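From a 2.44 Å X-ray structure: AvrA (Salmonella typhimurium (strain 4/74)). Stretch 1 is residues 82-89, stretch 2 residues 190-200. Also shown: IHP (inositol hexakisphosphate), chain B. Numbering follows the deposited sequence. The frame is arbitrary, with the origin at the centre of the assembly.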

ATOM      1  N   LYS A  82     -10.269  -7.279  12.219  1.00 36.35           N
ATOM      2  CA  LYS A  82      -9.203  -8.272  12.276  1.00 37.16           C
ATOM      3  C   LYS A  82      -8.015  -7.773  13.101  1.00 37.34           C
ATOM      4  O   LYS A  82      -7.422  -8.537  13.862  1.00 38.39           O
ATOM      5  CB  LYS A  82      -8.742  -8.644  10.866  1.00 36.97           C
ATOM      6  CG  LYS A  82      -7.665  -9.719  10.841  1.00 38.04           C
ATOM      7  CD  LYS A  82      -7.332 -10.171   9.427  1.00 38.08           C
ATOM      8  CE  LYS A  82      -6.334 -11.319   9.447  1.00 40.84           C
ATOM      9  NZ  LYS A  82      -6.138 -11.932   8.103  1.00 46.39           N
ATOM     10  N   TYR A  83      -7.675  -6.494  12.946  1.00 42.63           N
ATOM     11  CA  TYR A  83      -6.557  -5.892  13.677  1.00 41.79           C
ATOM     12  C   TYR A  83      -6.970  -4.603  14.385  1.00 41.33           C
ATOM     13  O   TYR A  83      -6.909  -3.525  13.796  1.00 47.25           O
ATOM     14  CB  TYR A  83      -5.392  -5.622  12.729  1.00 43.68           C
ATOM     15  CG  TYR A  83      -4.728  -6.890  12.262  1.00 43.18           C
ATOM     16  CD1 TYR A  83      -3.984  -7.662  13.142  1.00 45.91           C
ATOM     17  CD2 TYR A  83      -4.855  -7.326  10.950  1.00 43.26           C
ATOM     18  CE1 TYR A  83      -3.379  -8.828  12.732  1.00 48.13           C
ATOM     19  CE2 TYR A  83      -4.251  -8.493  10.528  1.00 43.79           C
ATOM     20  CZ  TYR A  83      -3.516  -9.240  11.425  1.00 49.87           C
ATOM     21  OH  TYR A  83      -2.913 -10.403  11.013  1.00 50.81           O
ATOM     22  N   PRO A  84      -7.396  -4.713  15.655  1.00 41.73           N
ATOM     23  CA  PRO A  84      -7.853  -3.562  16.445  1.00 42.54           C
ATOM     24  C   PRO A  84      -6.820  -2.443  16.617  1.00 40.30           C
ATOM     25  O   PRO A  84      -7.215  -1.300  16.849  1.00 42.99           O
ATOM     26  CB  PRO A  84      -8.189  -4.189  17.803  1.00 42.74           C
ATOM     27  CG  PRO A  84      -8.528  -5.597  17.490  1.00 41.19           C
ATOM     28  CD  PRO A  84      -7.615  -5.984  16.371  1.00 40.89           C
ATOM     29  N   GLU A  85      -5.533  -2.763  16.511  1.00 43.13           N
ATOM     30  CA  GLU A  85      -4.480  -1.763  16.697  1.00 43.37           C
ATOM     31  C   GLU A  85      -4.095  -1.084  15.382  1.00 42.63           C
ATOM     32  O   GLU A  85      -3.273  -0.166  15.366  1.00 43.24           O
ATOM     33  CB  GLU A  85      -3.243  -2.406  17.330  1.00 48.66           C
ATOM     34  CG  GLU A  85      -3.465  -2.898  18.755  1.00 47.51           C
ATOM     35  CD  GLU A  85      -2.206  -3.468  19.385  1.00 56.55           C
ATOM     36  OE1 GLU A  85      -1.159  -3.509  18.702  1.00 59.79           O
ATOM     37  OE2 GLU A  85      -2.264  -3.876  20.566  1.00 61.29           O
ATOM     38  N   LEU A  86      -4.698  -1.535  14.288  1.00 34.98           N
ATOM     39  CA  LEU A  86      -4.372  -1.038  12.955  1.00 34.22           C
ATOM     40  C   LEU A  86      -4.689   0.447  12.791  1.00 33.64           C
ATOM     41  O   LEU A  86      -3.886   1.198  12.238  1.00 33.54           O
ATOM     42  CB  LEU A  86      -5.129  -1.849  11.900  1.00 33.67           C
ATOM     43  CG  LEU A  86      -5.002  -1.398  10.442  1.00 32.92           C
ATOM     44  CD1 LEU A  86      -3.582  -1.583   9.935  1.00 33.33           C
ATOM     45  CD2 LEU A  86      -5.993  -2.155   9.569  1.00 33.91           C
ATOM     46  N   ASN A  87      -5.860   0.858  13.270  1.00 37.78           N
ATOM     47  CA  ASN A  87      -6.319   2.239  13.135  1.00 33.35           C
ATOM     48  C   ASN A  87      -6.282   2.721  11.688  1.00 34.28           C
ATOM     49  O   ASN A  87      -5.559   3.663  11.354  1.00 32.59           O
ATOM     50  CB  ASN A  87      -5.479   3.172  14.011  1.00 39.73           C
ATOM     51  CG  ASN A  87      -5.733   2.970  15.492  1.00 34.91           C
ATOM     52  OD1 ASN A  87      -6.757   2.413  15.889  1.00 34.90           O
ATOM     53  ND2 ASN A  87      -4.804   3.433  16.318  1.00 35.79           N
ATOM     54  N   LEU A  88      -7.067   2.072  10.834  1.00 31.81           N
ATOM     55  CA  LEU A  88      -7.124   2.435   9.425  1.00 31.19           C
ATOM     56  C   LEU A  88      -8.334   3.313   9.130  1.00 30.90           C
ATOM     57  O   LEU A  88      -9.446   3.029   9.575  1.00 31.03           O
ATOM     58  CB  LEU A  88      -7.163   1.182   8.549  1.00 31.03           C
ATOM     59  CG  LEU A  88      -7.071   1.417   7.039  1.00 30.54           C
ATOM     60  CD1 LEU A  88      -5.797   2.171   6.673  1.00 30.58           C
ATOM     61  CD2 LEU A  88      -7.135   0.092   6.296  1.00 30.63           C
ATOM     62  N   LYS A  89      -8.096   4.386   8.381  1.00 37.24           N
ATOM     63  CA  LYS A  89      -9.152   5.288   7.938  1.00 37.14           C
ATOM     64  C   LYS A  89      -9.135   5.410   6.420  1.00 39.14           C
ATOM     65  O   LYS A  89      -8.069   5.491   5.810  1.00 37.02           O
ATOM     66  CB  LYS A  89      -8.991   6.671   8.574  1.00 38.03           C
ATOM     67  CG  LYS A  89      -9.400   6.750  10.037  1.00 43.66           C
ATOM     68  CD  LYS A  89     -10.903   6.592  10.195  1.00 50.14           C
ATOM     69  CE  LYS A  89     -11.361   6.932  11.601  1.00 43.30           C
ATOM     70  NZ  LYS A  89     -12.820   6.688  11.765  1.00 44.95           N
ATOM     71  N   SER A 190      -2.419  -0.906  -1.514  1.00 26.74           N
ATOM     72  CA  SER A 190      -2.445   0.018  -0.387  1.00 26.73           C
ATOM     73  C   SER A 190      -3.115  -0.614   0.833  1.00 26.80           C
ATOM     74  O   SER A 190      -2.687  -0.402   1.970  1.00 26.89           O
ATOM     75  CB  SER A 190      -3.166   1.310  -0.776  1.00 27.12           C
ATOM     76  OG  SER A 190      -2.444   2.022  -1.767  1.00 27.93           O
ATOM     77  N   LEU A 191      -4.166  -1.391   0.591  1.00 29.35           N
ATOM     78  CA  LEU A 191      -4.875  -2.067   1.669  1.00 31.85           C
ATOM     79  C   LEU A 191      -3.984  -3.110   2.329  1.00 30.06           C
ATOM     80  O   LEU A 191      -3.952  -3.228   3.552  1.00 32.51           O
ATOM     81  CB  LEU A 191      -6.152  -2.725   1.141  1.00 30.46           C
ATOM     82  CG  LEU A 191      -6.997  -3.495   2.159  1.00 31.49           C
ATOM     83  CD1 LEU A 191      -7.424  -2.605   3.320  1.00 31.90           C
ATOM     84  CD2 LEU A 191      -8.211  -4.097   1.472  1.00 34.70           C
ATOM     85  N   ALA A 192      -3.261  -3.866   1.511  1.00 27.69           N
ATOM     86  CA  ALA A 192      -2.359  -4.895   2.014  1.00 28.30           C
ATOM     87  C   ALA A 192      -1.213  -4.271   2.802  1.00 28.19           C
ATOM     88  O   ALA A 192      -0.902  -4.706   3.912  1.00 28.93           O
ATOM     89  CB  ALA A 192      -1.819  -5.734   0.866  1.00 28.55           C
ATOM     90  N   LEU A 193      -0.591  -3.250   2.219  1.00 30.03           N
ATOM     91  CA  LEU A 193       0.505  -2.544   2.872  1.00 32.52           C
ATOM     92  C   LEU A 193       0.059  -1.929   4.196  1.00 33.63           C
ATOM     93  O   LEU A 193       0.817  -1.912   5.165  1.00 30.10           O
ATOM     94  CB  LEU A 193       1.063  -1.458   1.952  1.00 29.08           C
ATOM     95  CG  LEU A 193       1.828  -1.946   0.720  1.00 29.34           C
ATOM     96  CD1 LEU A 193       2.169  -0.775  -0.189  1.00 33.16           C
ATOM     97  CD2 LEU A 193       3.083  -2.704   1.116  1.00 34.60           C
ATOM     98  N   ALA A 194      -1.172  -1.429   4.232  1.00 27.56           N
ATOM     99  CA  ALA A 194      -1.718  -0.825   5.443  1.00 27.96           C
ATOM    100  C   ALA A 194      -1.655  -1.806   6.609  1.00 28.84           C
ATOM    101  O   ALA A 194      -1.255  -1.445   7.716  1.00 29.40           O
ATOM    102  CB  ALA A 194      -3.148  -0.368   5.212  1.00 28.00           C
ATOM    103  N   LYS A 195      -2.045  -3.049   6.350  1.00 29.25           N
ATOM    104  CA  LYS A 195      -2.031  -4.081   7.377  1.00 30.57           C
ATOM    105  C   LYS A 195      -0.601  -4.477   7.736  1.00 31.11           C
ATOM    106  O   LYS A 195      -0.310  -4.794   8.888  1.00 32.33           O
ATOM    107  CB  LYS A 195      -2.834  -5.302   6.918  1.00 31.26           C
ATOM    108  CG  LYS A 195      -4.306  -5.247   7.322  1.00 31.91           C
ATOM    109  CD  LYS A 195      -5.250  -5.590   6.175  1.00 31.69           C
ATOM    110  CE  LYS A 195      -5.208  -7.064   5.811  1.00 38.57           C
ATOM    111  NZ  LYS A 195      -6.226  -7.401   4.773  1.00 34.68           N
ATOM    112  N   LYS A 196       0.293  -4.449   6.753  1.00 30.50           N
ATOM    113  CA  LYS A 196       1.699  -4.759   6.995  1.00 31.29           C
ATOM    114  C   LYS A 196       2.393  -3.645   7.780  1.00 31.27           C
ATOM    115  O   LYS A 196       3.304  -3.909   8.566  1.00 32.46           O
ATOM    116  CB  LYS A 196       2.432  -5.001   5.673  1.00 30.96           C
ATOM    117  CG  LYS A 196       2.053  -6.301   4.975  1.00 31.55           C
ATOM    118  CD  LYS A 196       2.522  -7.516   5.764  1.00 33.52           C
ATOM    119  CE  LYS A 196       2.188  -8.817   5.050  1.00 34.83           C
ATOM    120  NZ  LYS A 196       0.720  -9.073   4.998  1.00 34.22           N
ATOM    121  N   LEU A 197       1.964  -2.403   7.566  1.00 33.11           N
ATOM    122  CA  LEU A 197       2.506  -1.270   8.310  1.00 36.54           C
ATOM    123  C   LEU A 197       2.275  -1.453   9.809  1.00 34.86           C
ATOM    124  O   LEU A 197       3.067  -0.992  10.632  1.00 35.20           O
ATOM    125  CB  LEU A 197       1.877   0.043   7.836  1.00 38.65           C
ATOM    126  CG  LEU A 197       2.343   0.589   6.484  1.00 34.59           C
ATOM    127  CD1 LEU A 197       1.432   1.720   6.027  1.00 32.11           C
ATOM    128  CD2 LEU A 197       3.785   1.061   6.551  1.00 32.49           C
ATOM    129  N   GLN A 198       1.183  -2.128  10.153  1.00 48.78           N
ATOM    130  CA  GLN A 198       0.871  -2.431  11.546  1.00 50.24           C
ATOM    131  C   GLN A 198       1.738  -3.576  12.062  1.00 51.74           C
ATOM    132  O   GLN A 198       2.332  -3.480  13.134  1.00 53.06           O
ATOM    133  CB  GLN A 198      -0.614  -2.781  11.692  1.00 53.87           C
ATOM    134  CG  GLN A 198      -0.967  -3.597  12.934  1.00 56.36           C
ATOM    135  CD  GLN A 198      -0.524  -2.936  14.222  1.00 56.73           C
ATOM    136  OE1 GLN A 198      -0.280  -1.729  14.261  1.00 64.88           O
ATOM    137  NE2 GLN A 198      -0.415  -3.725  15.286  1.00 58.99           N
ATOM    138  N   LEU A 199       1.801  -4.656  11.292  1.00 42.48           N
ATOM    139  CA  LEU A 199       2.502  -5.864  11.710  1.00 41.54           C
ATOM    140  C   LEU A 199       4.015  -5.664  11.774  1.00 40.91           C
ATOM    141  O   LEU A 199       4.703  -6.328  12.551  1.00 47.49           O
ATOM    142  CB  LEU A 199       2.169  -7.013  10.759  1.00 40.51           C
ATOM    143  CG  LEU A 199       0.686  -7.385  10.698  1.00 40.76           C
ATOM    144  CD1 LEU A 199       0.387  -8.213   9.459  1.00 40.18           C
ATOM    145  CD2 LEU A 199       0.273  -8.131  11.957  1.00 46.18           C
ATOM    146  N   GLU A 200       4.523  -4.746  10.956  1.00 39.46           N
ATOM    147  CA  GLU A 200       5.955  -4.465  10.901  1.00 41.14           C
ATOM    148  C   GLU A 200       6.277  -3.178  11.652  1.00 40.05           C
ATOM    149  O   GLU A 200       7.184  -2.439  11.272  1.00 43.65           O
ATOM    150  CB  GLU A 200       6.422  -4.352   9.447  1.00 39.19           C
ATOM    151  CG  GLU A 200       6.125  -5.575   8.590  1.00 39.83           C
ATOM    152  CD  GLU A 200       6.995  -6.768   8.933  1.00 44.15           C
ATOM    153  OE1 GLU A 200       7.812  -6.668   9.876  1.00 44.89           O
ATOM    154  OE2 GLU A 200       6.864  -7.808   8.251  1.00 44.21           O
TER
HETATM  155  C1  IHP B 301      -1.658 -13.115   6.329  1.00 78.54           C
HETATM  156  C2  IHP B 301      -1.894 -12.150   5.174  1.00 69.88           C
HETATM  157  C3  IHP B 301      -1.492 -12.772   3.848  1.00 67.42           C
HETATM  158  C4  IHP B 301      -2.189 -14.101   3.644  1.00 79.01           C
HETATM  159  C5  IHP B 301      -1.738 -15.056   4.734  1.00 73.21           C
HETATM  160  C6  IHP B 301      -2.165 -14.537   6.099  1.00 78.55           C
HETATM  161  O11 IHP B 301      -2.252 -12.566   7.493  1.00 69.77           O
HETATM  162  P1  IHP B 301      -1.298 -11.871   8.566  1.00 75.18           P
HETATM  163  O21 IHP B 301      -1.973 -10.631   9.110  1.00 93.13           O
HETATM  164  O31 IHP B 301       0.016 -11.464   7.934  1.00 74.01           O
HETATM  165  O41 IHP B 301      -1.039 -12.835   9.693  1.00 86.31           O
HETATM  166  O12 IHP B 301      -3.278 -11.735   5.145  1.00 69.12           O
HETATM  167  P2  IHP B 301      -3.654 -10.215   5.378  1.00 49.55           P
HETATM  168  O22 IHP B 301      -3.022  -9.697   6.647  1.00 36.70           O
HETATM  169  O32 IHP B 301      -3.173  -9.364   4.227  1.00 53.55           O
HETATM  170  O42 IHP B 301      -5.157 -10.084   5.496  1.00 27.05           O
HETATM  171  O13 IHP B 301      -1.791 -11.873   2.779  1.00 55.70           O
HETATM  172  P3  IHP B 301      -0.593 -11.182   1.987  1.00 49.28           P
HETATM  173  O23 IHP B 301      -0.957  -9.753   1.662  1.00 38.31           O
HETATM  174  O33 IHP B 301       0.677 -11.189   2.805  1.00 28.69           O
HETATM  175  O43 IHP B 301      -0.351 -11.922   0.697  1.00 37.48           O
HETATM  176  O14 IHP B 301      -1.944 -14.610   2.319  1.00100.62           O
HETATM  177  P4  IHP B 301      -0.526 -15.186   1.812  1.00 55.44           P
HETATM  178  O24 IHP B 301      -0.225 -14.627   0.439  1.00 41.12           O
HETATM  179  O34 IHP B 301       0.604 -14.814   2.744  1.00 48.71           O
HETATM  180  O44 IHP B 301      -0.601 -16.683   1.689  1.00 48.35           O
HETATM  181  O15 IHP B 301      -2.251 -16.374   4.530  1.00 75.85           O
HETATM  182  P5  IHP B 301      -1.388 -17.611   5.016  1.00 52.27           P
HETATM  183  O25 IHP B 301      -0.321 -17.151   5.987  1.00 33.57           O
HETATM  184  O35 IHP B 301      -2.294 -18.604   5.699  1.00 41.35           O
HETATM  185  O45 IHP B 301      -0.718 -18.285   3.845  1.00 47.66           O
HETATM  186  O16 IHP B 301      -3.584 -14.600   6.231  1.00 80.80           O
HETATM  187  P6  IHP B 301      -4.201 -15.270   7.503  1.00 54.83           P
HETATM  188  O26 IHP B 301      -5.678 -15.485   7.296  1.00 38.91           O
HETATM  189  O36 IHP B 301      -3.537 -16.598   7.760  1.00 57.44           O
HETATM  190  O46 IHP B 301      -4.012 -14.380   8.706  1.00 45.69           O

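No hydrogen bond crosses between the helix of stretch 2 and the turn-and-strand of stretch 1; the 458 Å² they bury is packing, supplemented by a shared ligand. Leu191 leaves the helix sideways, but its t, p rotamer carries CD1 to 4.0 Å from CD2 of Leu88, an apolar contact between buried side chains. At Ala194 the CA-to-CB bond points toward stretch 1, and CB lies 3.9 Å from Leu88 CD1; the short methyl suits a place where the strand leucine reaches in. The carbonyl is also approached, Ala194 O lying 3.2 Å from Leu86 CD1.

Lys195 serves two purposes. Its aliphatic part packs, with CG 4.2 Å from both Leu86 CD2 and Tyr83 CD2, while NZ makes a weak hydrogen bond to IHP O42 (3.0 Å). Lys82 NZ also bonds weakly to IHP O42 (3.3 Å), so one phosphate oxygen links the stretches. The CA-to-CB bond of Lys196 points away from stretch 1, but the end of the side chain comes nearer, and its NZ donates to IHP O33 at 3.0 Å.

Gln198 sits at the closest backbone approach, its CA 5.6 Å from Leu86 CA. Its CB meets Leu86 CD1 at 3.7 Å, and its NE2 lies 3.5 Å from Glu85 OE1. Finally, Leu199 CD2 packs obliquely against the Tyr83 ring, 3.8 Å from CE1.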